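Local coordinates for putative membrane protein (Yersinia pestis CO92, PDB 5TF3) that is of unknown function, an all-helical protein of the DUF1198 family named as a putative membrane protein, at residues T94-A97 with L98-A102; R116-L120 with H121-E125; E74-R77 with N78-I81; T36-F39 with I40-T43; D107-E110 with L111-R115. One frame throughout, in Å; residues are numbered along the deposited sequence. Where two conformers were deposited one is given.

Contact 1 of 5, residues T94-A97 with L98-A102; sequences TDAA and LFYFA
Three sound backbone bonds join Thr94-Ala97 to Leu98-Ala102, each from an amide to the carbonyl four residues back. Leu98 N reaches Thr94 O at 3.0 Å, Tyr100 N points almost straight at Ala96 O (3.1 Å, N-H...O 178°), and Phe101 N donates to Ala97 O at 3.0 Å. Phe99 N divides itself between Asp95 O and Ala96 O, weakly in both cases. These are the last two turns of helix 91-100, and Phe101 is the first residue to leave helical backbone angles; Ala102 N then turns back to Phe99 O at 2.9 Å. The apolar contacts are lighter. Phe101 holds CG beside its own backbone N (chi1 -55°), which swings the ring back along the helix until CD2 is 4.2 Å from Ala97 CB. Tyr100 takes a similar turn, its CE2 4.5 Å from Ala96 CB; Ala96 O approaches the same ring obliquely, 3.2 Å from Tyr100 CD2. The small alanine side chains are consistent with large rings folding back over the preceding turn. Buried Ala97 also rests on Ile60 of helix 48-65, while Phe101 reaches Ile65 of that helix and, in a loop, Met31. Leu98 faces helix 108-122, touching Ala108 and Leu111.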
loop_
_atom_site.group_PDB
_atom_site.type_symbol
_atom_site.label_atom_id
_atom_site.label_comp_id
_atom_site.label_asym_id
_atom_site.label_seq_id
_atom_site.Cartn_x
_atom_site.Cartn_y
_atom_site.Cartn_z
ATOM N N THR A 94 3.303 1.550 7.694
ATOM C CA THR A 94 4.421 2.416 7.340
ATOM C C THR A 94 5.752 1.773 7.706
ATOM O O THR A 94 6.759 2.004 7.028
ATOM C CB THR A 94 4.265 3.785 8.015
ATOM O OG1 THR A 94 3.876 3.603 9.379
ATOM C CG2 THR A 94 3.196 4.624 7.280
ATOM N N ASP A 95 5.781 0.958 8.757
ATOM C CA ASP A 95 7.011 0.241 9.064
ATOM C C ASP A 95 7.356 -0.741 7.948
ATOM O O ASP A 95 8.524 -0.857 7.557
ATOM C CB ASP A 95 6.882 -0.472 10.403
ATOM C CG ASP A 95 7.020 0.480 11.600
ATOM O OD1 ASP A 95 7.581 1.591 11.458
ATOM O OD2 ASP A 95 6.567 0.116 12.698
ATOM N N ALA A 96 6.346 -1.444 7.419
ATOM C CA ALA A 96 6.550 -2.322 6.266
ATOM C C ALA A 96 7.025 -1.539 5.050
ATOM O O ALA A 96 7.834 -2.032 4.257
ATOM C CB ALA A 96 5.253 -3.064 5.931
ATOM N N ALA A 97 6.508 -0.328 4.872
ATOM C CA ALA A 97 7.011 0.529 3.809
ATOM C C ALA A 97 8.498 0.815 3.984
ATOM O O ALA A 97 9.251 0.829 3.005
ATOM C CB ALA A 97 6.220 1.831 3.776
ATOM N N LEU A 98 8.938 1.058 5.222
ATOM C CA LEU A 98 10.331 1.432 5.456
ATOM C C LEU A 98 11.288 0.304 5.107
ATOM O O LEU A 98 12.469 0.556 4.831
ATOM C CB LEU A 98 10.536 1.852 6.913
ATOM C CG LEU A 98 9.995 3.249 7.203
ATOM C CD1 LEU A 98 10.223 3.663 8.646
ATOM C CD2 LEU A 98 10.620 4.255 6.250
ATOM N N PHE A 99 10.825 -0.943 5.139
ATOM C CA PHE A 99 11.696 -1.996 4.643
ATOM C C PHE A 99 11.633 -2.112 3.124
ATOM O O PHE A 99 12.662 -2.050 2.444
ATOM C CB PHE A 99 11.351 -3.347 5.238
ATOM C CG PHE A 99 12.005 -4.468 4.487
ATOM C CD1 PHE A 99 13.381 -4.643 4.553
ATOM C CD2 PHE A 99 11.278 -5.283 3.649
ATOM C CE1 PHE A 99 14.013 -5.662 3.861
ATOM C CE2 PHE A 99 11.905 -6.309 2.949
ATOM C CZ PHE A 99 13.272 -6.489 3.048
ATOM N N TYR A 100 10.427 -2.325 2.579
ATOM C CA TYR A 100 10.322 -2.712 1.173
ATOM C C TYR A 100 10.879 -1.636 0.255
ATOM O O TYR A 100 11.417 -1.953 -0.818
ATOM C CB TYR A 100 8.874 -3.039 0.814
ATOM C CG TYR A 100 8.394 -4.377 1.343
ATOM C CD1 TYR A 100 9.039 -5.561 1.002
ATOM C CD2 TYR A 100 7.288 -4.457 2.178
ATOM C CE1 TYR A 100 8.597 -6.792 1.492
ATOM C CE2 TYR A 100 6.831 -5.674 2.660
ATOM C CZ TYR A 100 7.490 -6.835 2.322
ATOM O OH TYR A 100 7.033 -8.038 2.814
ATOM N N PHE A 101 10.809 -0.368 0.677
ATOM C CA PHE A 101 11.347 0.747 -0.095
ATOM C C PHE A 101 12.639 1.305 0.516
ATOM O O PHE A 101 12.964 2.481 0.336
ATOM C CB PHE A 101 10.282 1.834 -0.247
ATOM C CG PHE A 101 8.997 1.327 -0.851
ATOM C CD1 PHE A 101 8.953 0.930 -2.182
ATOM C CD2 PHE A 101 7.846 1.212 -0.084
ATOM C CE1 PHE A 101 7.780 0.447 -2.746
ATOM C CE2 PHE A 101 6.670 0.734 -0.633
ATOM C CZ PHE A 101 6.633 0.352 -1.967
ATOM N N ALA A 102 13.404 0.453 1.197
ATOM C CA ALA A 102 14.602 0.910 1.909
ATOM C C ALA A 102 15.590 1.610 0.979
ATOM O O ALA A 102 16.210 2.608 1.363
ATOM C CB ALA A 102 15.270 -0.269 2.605
#

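Contact 2 of 5, residues R116-L120 with H121-E125; sequences RHYNL and HFNPE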
loop_
_atom_site.group_PDB
_atom_site.type_symbol
_atom_site.label_atom_id
_atom_site.label_comp_id
_atom_site.label_asym_id
_atom_site.label_seq_id
_atom_site.Cartn_x
_atom_site.Cartn_y
_atom_site.Cartn_z
ATOM N N ARG A 116 0.051 10.356 10.488
ATOM C CA ARG A 116 -0.712 11.067 11.514
ATOM C C ARG A 116 -1.631 12.110 10.888
ATOM O O ARG A 116 -2.814 12.205 11.246
ATOM C CB ARG A 116 0.235 11.715 12.522
ATOM C CG ARG A 116 -0.487 12.220 13.804
ATOM C CD ARG A 116 0.516 12.834 14.769
ATOM N NE ARG A 116 1.062 14.054 14.193
ATOM C CZ ARG A 116 0.457 15.234 14.235
ATOM N NH1 ARG A 116 -0.724 15.366 14.839
ATOM N NH2 ARG A 116 1.037 16.281 13.667
ATOM N N HIS A 117 -1.107 12.908 9.958
ATOM C CA HIS A 117 -1.946 13.920 9.323
ATOM C C HIS A 117 -3.001 13.288 8.423
ATOM O O HIS A 117 -4.112 13.816 8.311
ATOM C CB HIS A 117 -1.080 14.909 8.537
ATOM C CG HIS A 117 -0.362 15.899 9.403
ATOM N ND1 HIS A 117 0.941 15.720 9.818
ATOM C CD2 HIS A 117 -0.771 17.070 9.947
ATOM C CE1 HIS A 117 1.304 16.739 10.576
ATOM N NE2 HIS A 117 0.285 17.574 10.668
ATOM N N TYR A 118 -2.684 12.155 7.793
ATOM C CA TYR A 118 -3.652 11.486 6.931
ATOM C C TYR A 118 -4.857 11.014 7.732
ATOM O O TYR A 118 -6.004 11.261 7.352
ATOM C CB TYR A 118 -2.995 10.305 6.202
ATOM C CG TYR A 118 -4.027 9.343 5.668
ATOM C CD1 TYR A 118 -4.839 9.696 4.582
ATOM C CD2 TYR A 118 -4.216 8.095 6.260
ATOM C CE1 TYR A 118 -5.816 8.836 4.109
ATOM C CE2 TYR A 118 -5.176 7.221 5.786
ATOM C CZ TYR A 118 -5.973 7.600 4.714
ATOM O OH TYR A 118 -6.935 6.744 4.239
ATOM N N ASN A 119 -4.618 10.338 8.855
ATOM C CA ASN A 119 -5.738 9.849 9.652
ATOM C C ASN A 119 -6.540 11.007 10.234
ATOM O O ASN A 119 -7.776 10.984 10.230
ATOM C CB ASN A 119 -5.221 8.920 10.757
ATOM C CG ASN A 119 -4.794 7.568 10.222
ATOM O OD1 ASN A 119 -5.469 6.975 9.370
ATOM N ND2 ASN A 119 -3.652 7.075 10.705
ATOM N N LEU A 120 -5.848 12.043 10.700
ATOM C CA LEU A 120 -6.523 13.206 11.263
ATOM C C LEU A 120 -7.385 13.916 10.220
ATOM O O LEU A 120 -8.526 14.295 10.504
ATOM C CB LEU A 120 -5.479 14.158 11.842
ATOM C CG LEU A 120 -6.001 15.487 12.370
ATOM C CD1 LEU A 120 -6.907 15.223 13.562
ATOM C CD2 LEU A 120 -4.842 16.407 12.739
ATOM N N HIS A 121 -6.845 14.121 9.017
ATOM C CA HIS A 121 -7.518 14.920 7.993
ATOM C C HIS A 121 -8.677 14.162 7.353
ATOM O O HIS A 121 -9.725 14.754 7.070
ATOM C CB HIS A 121 -6.502 15.348 6.923
ATOM C CG HIS A 121 -7.044 16.300 5.891
ATOM N ND1 HIS A 121 -7.051 17.668 6.068
ATOM C CD2 HIS A 121 -7.578 16.080 4.664
ATOM C CE1 HIS A 121 -7.575 18.250 5.001
ATOM N NE2 HIS A 121 -7.894 17.310 4.130
ATOM N N PHE A 122 -8.511 12.857 7.115
ATOM C CA PHE A 122 -9.451 12.118 6.287
ATOM C C PHE A 122 -10.340 11.138 7.033
ATOM O O PHE A 122 -11.367 10.744 6.484
ATOM C CB PHE A 122 -8.711 11.320 5.209
ATOM C CG PHE A 122 -8.171 12.157 4.097
ATOM C CD1 PHE A 122 -8.957 12.448 2.991
ATOM C CD2 PHE A 122 -6.862 12.629 4.143
ATOM C CE1 PHE A 122 -8.456 13.205 1.955
ATOM C CE2 PHE A 122 -6.354 13.394 3.119
ATOM C CZ PHE A 122 -7.146 13.671 2.014
ATOM N N ASN A 123 -9.967 10.679 8.217
ATOM C CA ASN A 123 -10.818 9.646 8.791
ATOM C C ASN A 123 -11.604 10.242 9.948
ATOM O O ASN A 123 -11.025 10.520 11.004
ATOM C CB ASN A 123 -9.987 8.445 9.241
ATOM C CG ASN A 123 -9.372 7.705 8.056
ATOM O OD1 ASN A 123 -10.059 7.408 7.084
ATOM N ND2 ASN A 123 -8.085 7.434 8.123
ATOM N N PRO A 124 -12.909 10.485 9.782
ATOM C CA PRO A 124 -13.642 11.330 10.735
ATOM C C PRO A 124 -13.674 10.715 12.126
ATOM O O PRO A 124 -13.758 9.496 12.285
ATOM C CB PRO A 124 -15.044 11.428 10.113
ATOM C CG PRO A 124 -15.139 10.279 9.150
ATOM C CD PRO A 124 -13.751 10.028 8.662
ATOM N N GLU A 125 -13.607 11.582 13.135
ATOM C CA GLU A 125 -13.324 11.209 14.517
ATOM C C GLU A 125 -14.366 10.299 15.171
ATOM O O GLU A 125 -13.971 9.433 15.966
ATOM C CB GLU A 125 -13.106 12.471 15.367
ATOM C CG GLU A 125 -13.952 13.682 14.977
ATOM C CD GLU A 125 -13.109 14.905 14.660
ATOM O OE1 GLU A 125 -12.933 15.219 13.460
ATOM O OE2 GLU A 125 -12.615 15.550 15.613
HETATM O O HOH W 1 -10.171 13.050 12.171
#
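Tyr118 and Phe122, one helical turn apart, bring their rings together where helix 108-122 runs out. From CB, Tyr118 sends CG anti to its amide nitrogen (chi1 162°), and the ring swings toward the chain end. CD1 then lies 3.6 Å from Phe122 CD2, CE1 is 4.0 Å from Phe122 CB, and across the ring CE2 comes within 3.7 Å of Asn123 ND2, an oblique approach. The two rings also meet obliquely, planes 34° apart; the tyrosine plane is nearly perpendicular to the Asn123 amide. At the tip, OH bonds to Pro87 O, so a tyrosine here combines an apolar flank with a polar end. Asn123 ND2 also gives a weak bond to Asn119 OD1 (2.9 Å), while its OD1 accepts from Arg77 NE; Asn119 ND2 is taken by Leu89 O. Asn123 N still donates to Asn119 O at 3.0 Å, and a water donates to both Leu120 O and Asn123 O. Tyr118 and Phe122 lie against Val73 and Arg77 of helix 70-82, and Tyr118 also meets Phe59 of helix 48-65.

Contact 3 of 5, residues E74-R77 with N78-I81; sequences ELWR and NTLI
Leu75 O is gripped twice by Thr79, by OG1 at 3.0 Å and by the amide N at 3.2 Å, the two donors arriving from opposite faces of the carbonyl plane. Thr79 can do this because its chi1 of -55° turns OG1 back toward the preceding turn. Two residues further on, Arg77 and Ile81 meet: the arginine chain is fully extended from CG to NE, and Ile81 CD1 sits over one face of the guanidinium, toward its rim, 3.5 Å from Arg77 NH1. At the edge of the same group, in its plane, a water accepts from Arg77 NH1 at 2.8 Å and donates to Asn78 OD1 at 2.9 Å. Trp76 turns instead toward helix 48-65, stacking on His62. Arg77 NH2 bonds to O of the chain-terminal His131, probably part of a carboxylate, so the charge of this buried arginine is probably balanced in part there, while the water and the amide oxygen of Asn123 take N-H groups of NH1 and NE.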
loop_
_atom_site.group_PDB
_atom_site.type_symbol
_atom_site.label_atom_id
_atom_site.label_comp_id
_atom_site.label_asym_id
_atom_site.label_seq_id
_atom_site.Cartn_x
_atom_site.Cartn_y
_atom_site.Cartn_z
ATOM N N GLU A 74 -7.089 11.403 -1.530
ATOM C CA GLU A 74 -8.517 11.096 -1.521
ATOM C C GLU A 74 -8.848 10.012 -2.544
ATOM O O GLU A 74 -9.635 9.093 -2.269
ATOM C CB GLU A 74 -9.323 12.367 -1.793
ATOM C CG GLU A 74 -10.821 12.133 -1.872
ATOM C CD GLU A 74 -11.617 13.424 -1.896
ATOM O OE1 GLU A 74 -11.132 14.444 -1.355
ATOM O OE2 GLU A 74 -12.732 13.418 -2.461
ATOM N N LEU A 75 -8.240 10.105 -3.727
ATOM C CA LEU A 75 -8.392 9.085 -4.759
ATOM C C LEU A 75 -8.054 7.693 -4.231
ATOM O O LEU A 75 -8.842 6.752 -4.377
ATOM C CB LEU A 75 -7.485 9.457 -5.936
ATOM C CG LEU A 75 -7.558 8.703 -7.245
ATOM C CD1 LEU A 75 -7.026 9.618 -8.350
ATOM C CD2 LEU A 75 -6.768 7.399 -7.170
ATOM N N TRP A 76 -6.856 7.534 -3.644
ATOM C CA TRP A 76 -6.415 6.216 -3.191
ATOM C C TRP A 76 -7.157 5.756 -1.945
ATOM O O TRP A 76 -7.407 4.553 -1.781
ATOM C CB TRP A 76 -4.892 6.217 -2.978
ATOM C CG TRP A 76 -4.229 6.171 -4.321
ATOM C CD1 TRP A 76 -3.755 7.228 -5.057
ATOM C CD2 TRP A 76 -4.047 5.002 -5.127
ATOM N NE1 TRP A 76 -3.245 6.770 -6.266
ATOM C CE2 TRP A 76 -3.430 5.409 -6.330
ATOM C CE3 TRP A 76 -4.343 3.646 -4.938
ATOM C CZ2 TRP A 76 -3.096 4.511 -7.335
ATOM C CZ3 TRP A 76 -4.009 2.747 -5.954
ATOM C CH2 TRP A 76 -3.393 3.187 -7.126
ATOM N N ARG A 77 -7.552 6.687 -1.077
ATOM C CA ARG A 77 -8.357 6.313 0.082
ATOM C C ARG A 77 -9.697 5.716 -0.355
ATOM O O ARG A 77 -10.180 4.732 0.227
ATOM C CB ARG A 77 -8.574 7.546 0.979
ATOM C CG ARG A 77 -9.482 7.283 2.172
ATOM C CD ARG A 77 -9.684 8.537 3.074
ATOM N NE ARG A 77 -10.496 8.203 4.246
ATOM C CZ ARG A 77 -11.820 8.302 4.296
ATOM N NH1 ARG A 77 -12.498 8.769 3.252
ATOM N NH2 ARG A 77 -12.462 7.951 5.399
ATOM N N ASN A 78 -10.321 6.306 -1.375
ATOM C CA ASN A 78 -11.587 5.775 -1.860
ATOM C C ASN A 78 -11.399 4.415 -2.507
ATOM O O ASN A 78 -12.325 3.595 -2.491
ATOM C CB ASN A 78 -12.237 6.750 -2.848
ATOM C CG ASN A 78 -12.778 7.997 -2.163
ATOM O OD1 ASN A 78 -13.028 7.993 -0.953
ATOM N ND2 ASN A 78 -12.987 9.063 -2.939
ATOM N N THR A 79 -10.213 4.156 -3.078
ATOM C CA THR A 79 -9.927 2.831 -3.626
ATOM C C THR A 79 -9.895 1.776 -2.518
ATOM O O THR A 79 -10.466 0.690 -2.673
ATOM C CB THR A 79 -8.609 2.877 -4.429
ATOM O OG1 THR A 79 -8.711 3.897 -5.431
ATOM C CG2 THR A 79 -8.332 1.568 -5.159
ATOM N N LEU A 80 -9.272 2.089 -1.375
ATOM C CA LEU A 80 -9.349 1.183 -0.232
ATOM C C LEU A 80 -10.790 0.963 0.187
ATOM O O LEU A 80 -11.223 -0.177 0.383
ATOM C CB LEU A 80 -8.557 1.728 0.957
ATOM C CG LEU A 80 -7.046 1.805 0.858
ATOM C CD1 LEU A 80 -6.491 2.350 2.190
ATOM C CD2 LEU A 80 -6.509 0.429 0.556
ATOM N N ILE A 81 -11.553 2.051 0.316
ATOM C CA ILE A 81 -12.920 1.943 0.806
ATOM C C ILE A 81 -13.762 1.105 -0.153
ATOM O O ILE A 81 -14.552 0.254 0.279
ATOM C CB ILE A 81 -13.517 3.348 1.019
ATOM C CG1 ILE A 81 -12.866 4.026 2.235
ATOM C CG2 ILE A 81 -15.020 3.271 1.207
ATOM C CD1 ILE A 81 -13.299 5.475 2.426
HETATM O O HOH W 2 -11.666 9.830 0.779
#

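Contact 4 of 5, residues T36-F39 with I40-T43; sequences TQMF and IRST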
loop_
_atom_site.group_PDB
_atom_site.type_symbol
_atom_site.label_atom_id
_atom_site.label_comp_id
_atom_site.label_asym_id
_atom_site.label_seq_id
_atom_site.Cartn_x
_atom_site.Cartn_y
_atom_site.Cartn_z
ATOM N N THR A 36 11.706 -7.111 -3.420
ATOM C CA THR A 36 10.662 -7.540 -4.353
ATOM C C THR A 36 10.382 -9.029 -4.199
ATOM O O THR A 36 9.223 -9.450 -4.115
ATOM C CB THR A 36 11.068 -7.225 -5.798
ATOM O OG1 THR A 36 11.439 -5.846 -5.905
ATOM C CG2 THR A 36 9.910 -7.503 -6.761
ATOM N N GLN A 37 11.444 -9.843 -4.147
ATOM C CA GLN A 37 11.280 -11.291 -4.038
ATOM C C GLN A 37 10.527 -11.663 -2.773
ATOM O O GLN A 37 9.625 -12.512 -2.801
ATOM C CB GLN A 37 12.647 -11.983 -4.064
ATOM C CG GLN A 37 13.369 -11.890 -5.399
ATOM C CD GLN A 37 14.824 -12.355 -5.302
ATOM O OE1 GLN A 37 15.189 -13.118 -4.398
ATOM N NE2 GLN A 37 15.660 -11.884 -6.228
HETATM N N MSE A 38 10.880 -11.037 -1.650
HETATM C CA MSE A 38 10.195 -11.261 -0.382
HETATM C C MSE A 38 8.726 -10.843 -0.462
HETATM O O MSE A 38 7.840 -11.558 0.013
HETATM C CB MSE A 38 10.920 -10.507 0.746
HETATM C CG MSE A 38 12.401 -10.917 0.901
HETATM SE SE MSE A 38 13.552 -9.684 1.937
HETATM C CE MSE A 38 12.766 -9.955 3.702
ATOM N N PHE A 39 8.468 -9.685 -1.082
ATOM C CA PHE A 39 7.096 -9.197 -1.184
ATOM C C PHE A 39 6.258 -10.116 -2.058
ATOM O O PHE A 39 5.123 -10.460 -1.707
ATOM C CB PHE A 39 7.075 -7.771 -1.734
ATOM C CG PHE A 39 5.692 -7.235 -1.967
ATOM C CD1 PHE A 39 4.935 -6.750 -0.903
ATOM C CD2 PHE A 39 5.146 -7.214 -3.237
ATOM C CE1 PHE A 39 3.656 -6.254 -1.114
ATOM C CE2 PHE A 39 3.856 -6.714 -3.455
ATOM C CZ PHE A 39 3.118 -6.234 -2.390
ATOM N N ILE A 40 6.810 -10.523 -3.200
ATOM C CA ILE A 40 6.106 -11.412 -4.122
ATOM C C ILE A 40 5.806 -12.743 -3.451
ATOM O O ILE A 40 4.705 -13.294 -3.586
ATOM C CB ILE A 40 6.944 -11.617 -5.399
ATOM C CG1 ILE A 40 6.936 -10.353 -6.263
ATOM C CG2 ILE A 40 6.497 -12.848 -6.143
ATOM C CD1 ILE A 40 5.631 -9.669 -6.329
ATOM N N ARG A 41 6.795 -13.297 -2.745
ATOM C CA ARG A 41 6.599 -14.600 -2.122
ATOM C C ARG A 41 5.547 -14.530 -1.026
ATOM O O ARG A 41 4.734 -15.446 -0.885
ATOM C CB ARG A 41 7.908 -15.146 -1.560
ATOM C CG ARG A 41 7.720 -16.535 -0.950
ATOM C CD ARG A 41 9.030 -17.187 -0.555
ATOM N NE ARG A 41 9.789 -16.291 0.299
ATOM C CZ ARG A 41 10.989 -15.808 0.002
ATOM N NH1 ARG A 41 11.599 -16.159 -1.130
ATOM N NH2 ARG A 41 11.579 -14.978 0.854
ATOM N N SER A 42 5.535 -13.448 -0.243
ATOM C CA SER A 42 4.548 -13.375 0.828
ATOM C C SER A 42 3.151 -13.112 0.271
ATOM O O SER A 42 2.157 -13.572 0.845
ATOM C CB SER A 42 4.947 -12.313 1.862
ATOM O OG SER A 42 4.383 -11.045 1.570
ATOM N N THR A 43 3.049 -12.416 -0.858
ATOM C CA THR A 43 1.734 -12.099 -1.401
ATOM C C THR A 43 1.148 -13.250 -2.211
ATOM O O THR A 43 -0.075 -13.419 -2.244
ATOM C CB THR A 43 1.816 -10.839 -2.267
ATOM O OG1 THR A 43 2.349 -9.757 -1.489
ATOM C CG2 THR A 43 0.445 -10.448 -2.758
HETATM O O HOH W 3 8.933 -13.767 2.214
#
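Thr43 OG1 hangs over the centre of the Phe39 ring, 3.6 Å above its plane, while donating to Phe39 O at 2.9 Å. Thr43 N reaches the same oxygen at 3.0 Å from the opposite face of the carbonyl plane, so Phe39 O holds two donors from a single residue. The hydroxyl can reach the carbonyl while its oxygen packs over the ring because OG1 lies anti to the carbonyl carbon of Thr43 (chi1 -57°), and Phe39 has CG anti to its own N, which carries the ring forward under it. On the ring's rim, Phe39 CD2 meets Ile40 CD1 at 4.0 Å, the two side chains crossing at about a right angle. Ile40 CG1 also lies alongside Thr36 CG2, 4.1 Å away and pointing the same way. These are successive turns of helix 33-45, amphipathic in pattern: Phe39, Ile40 and Thr43 are buried, whereas Gln37 and Arg41 are exposed. On the outer side Arg41 folds its guanidinium back, one face toward Gln37 O; a water links Arg41 NH2 weakly to Met38 O. Thr36 bonds through OG1 to Gly32 O. Further out, Tyr100 meets the Phe39 ring edge-to-face, and Ile13 of helix 2-17 touches both Phe39 and Thr43. Ile40 rests on Ala9 and Leu28.

Contact 5 of 5, residues D107-E110 with L111-R115; sequences DAFE and LAQFR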
loop_
_atom_site.group_PDB
_atom_site.type_symbol
_atom_site.label_atom_id
_atom_site.label_comp_id
_atom_site.label_asym_id
_atom_site.label_seq_id
_atom_site.Cartn_x
_atom_site.Cartn_y
_atom_site.Cartn_z
ATOM N N ASP A 107 12.210 9.087 4.537
ATOM C CA ASP A 107 12.355 9.822 5.785
ATOM C C ASP A 107 11.328 9.281 6.771
ATOM O O ASP A 107 10.125 9.512 6.616
ATOM C CB ASP A 107 12.191 11.313 5.522
ATOM C CG ASP A 107 12.417 12.152 6.754
ATOM O OD1 ASP A 107 12.215 11.639 7.870
ATOM O OD2 ASP A 107 12.785 13.330 6.589
ATOM N N ALA A 108 11.807 8.571 7.800
ATOM C CA ALA A 108 10.893 7.901 8.723
ATOM C C ALA A 108 10.052 8.894 9.520
ATOM O O ALA A 108 8.909 8.587 9.883
ATOM C CB ALA A 108 11.668 6.993 9.679
ATOM N N PHE A 109 10.599 10.074 9.812
ATOM C CA PHE A 109 9.825 11.088 10.520
ATOM C C PHE A 109 8.719 11.620 9.627
ATOM O O PHE A 109 7.548 11.674 10.030
ATOM C CB PHE A 109 10.748 12.217 10.979
ATOM C CG PHE A 109 10.041 13.327 11.697
ATOM C CD1 PHE A 109 9.802 13.246 13.059
ATOM C CD2 PHE A 109 9.628 14.456 11.014
ATOM C CE1 PHE A 109 9.155 14.287 13.734
ATOM C CE2 PHE A 109 8.982 15.495 11.675
ATOM C CZ PHE A 109 8.747 15.408 13.048
ATOM N N GLU A 110 9.069 11.989 8.391
ATOM C CA GLU A 110 8.064 12.500 7.461
ATOM C C GLU A 110 6.990 11.461 7.162
ATOM O O GLU A 110 5.808 11.803 7.001
ATOM C CB GLU A 110 8.734 12.971 6.174
ATOM C CG GLU A 110 9.318 14.380 6.282
ATOM C CD GLU A 110 8.272 15.443 6.636
ATOM O OE1 GLU A 110 7.271 15.601 5.894
ATOM O OE2 GLU A 110 8.455 16.133 7.664
ATOM N N LEU A 111 7.373 10.188 7.092
ATOM C CA LEU A 111 6.382 9.143 6.846
ATOM C C LEU A 111 5.434 8.993 8.027
ATOM O O LEU A 111 4.235 8.760 7.841
ATOM C CB LEU A 111 7.074 7.815 6.555
ATOM C CG LEU A 111 6.186 6.597 6.288
ATOM C CD1 LEU A 111 5.204 6.841 5.146
ATOM C CD2 LEU A 111 7.062 5.393 5.974
ATOM N N ALA A 112 5.963 9.088 9.249
ATOM C CA ALA A 112 5.119 9.055 10.439
ATOM C C ALA A 112 4.189 10.257 10.497
ATOM O O ALA A 112 3.021 10.124 10.883
ATOM C CB ALA A 112 5.987 9.002 11.702
ATOM N N GLN A 113 4.695 11.451 10.164
ATOM C CA GLN A 113 3.818 12.623 10.151
ATOM C C GLN A 113 2.799 12.532 9.022
ATOM O O GLN A 113 1.679 13.025 9.166
ATOM C CB GLN A 113 4.627 13.919 10.027
ATOM C CG GLN A 113 5.554 14.225 11.227
ATOM C CD GLN A 113 4.784 14.669 12.445
ATOM O OE1 GLN A 113 3.559 14.699 12.434
ATOM N NE2 GLN A 113 5.498 15.024 13.506
ATOM N N PHE A 114 3.157 11.898 7.900
ATOM C CA PHE A 114 2.165 11.691 6.845
ATOM C C PHE A 114 1.007 10.841 7.355
ATOM O O PHE A 114 -0.167 11.176 7.150
ATOM C CB PHE A 114 2.819 11.050 5.616
ATOM C CG PHE A 114 1.823 10.535 4.606
ATOM C CD1 PHE A 114 1.242 11.400 3.675
ATOM C CD2 PHE A 114 1.439 9.204 4.607
ATOM C CE1 PHE A 114 0.298 10.929 2.740
ATOM C CE2 PHE A 114 0.492 8.731 3.680
ATOM C CZ PHE A 114 -0.072 9.594 2.749
ATOM N N ARG A 115 1.322 9.736 8.045
ATOM C CA ARG A 115 0.263 8.873 8.565
ATOM C C ARG A 115 -0.588 9.607 9.593
ATOM O O ARG A 115 -1.822 9.503 9.581
ATOM C CB ARG A 115 0.860 7.603 9.181
ATOM C CG ARG A 115 -0.128 6.823 10.053
ATOM C CD ARG A 115 0.244 5.342 10.199
ATOM N NE ARG A 115 0.725 4.991 11.533
ATOM C CZ ARG A 115 -0.047 4.864 12.615
ATOM N NH1 ARG A 115 0.494 4.541 13.784
ATOM N NH2 ARG A 115 -1.355 5.062 12.537
#
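Asp107 O accepts from Leu111 N at 2.9 Å, the first backbone bond of a helix whose N-cap is Asp107 itself. The aspartate side chain serves the amides that the first turn would leave without carbonyl partners: OD1 takes Glu110 N at 3.2 Å, met from above the carboxylate plane, and Phe109 N weakly. Its negative charge would probably also interact favourably with the positive end of the helix dipole. Further on, Ala112 N donates to Ala108 O, Gln113 N to Phe109 O at 2.9 Å and Phe114 N to Glu110 O at 2.8 Å. Gln113 shows how a polar chain can pack on an aromatic one. Its chi1 of -65° sets CG over one face of the Phe109 ring, 4.0 Å from the centroid, a CH-pi contact; the bend at chi2 then brings Gln113 NE2 to 3.3 Å from Phe109 CZ. Its amide oxygen, OE1, accepts from Arg116 NE. Phe109 and Gln113 lie on the outer side; Leu111 packs on Thr94 and Leu98 of helix 91-100, and Phe114 meets Phe64 of helix 48-65.

How the contacts relate
All five contacts are local pairings along single helices. Contacts 2 and 5 share helix 108-122, at its end and its start, and are the surface pair: an aspartate cap opens the helix, and a weak asparagine pair and a water between two backbone carbonyls lie at its end. Contacts 1, 3 and 4 are partly buried. In contacts 3 and 4 a threonine hydroxyl returns to a backbone carbonyl, whereas contact 1 relies on alanines and aromatic rings. Contact 1 touches both contact 4, through Phe99 and Tyr100, and contact 5, through Thr94 and Leu98. Contact 3 joins contact 2 through Arg77. Contacts 2 and 4 lie farthest apart, their centres about 30 Å from each other.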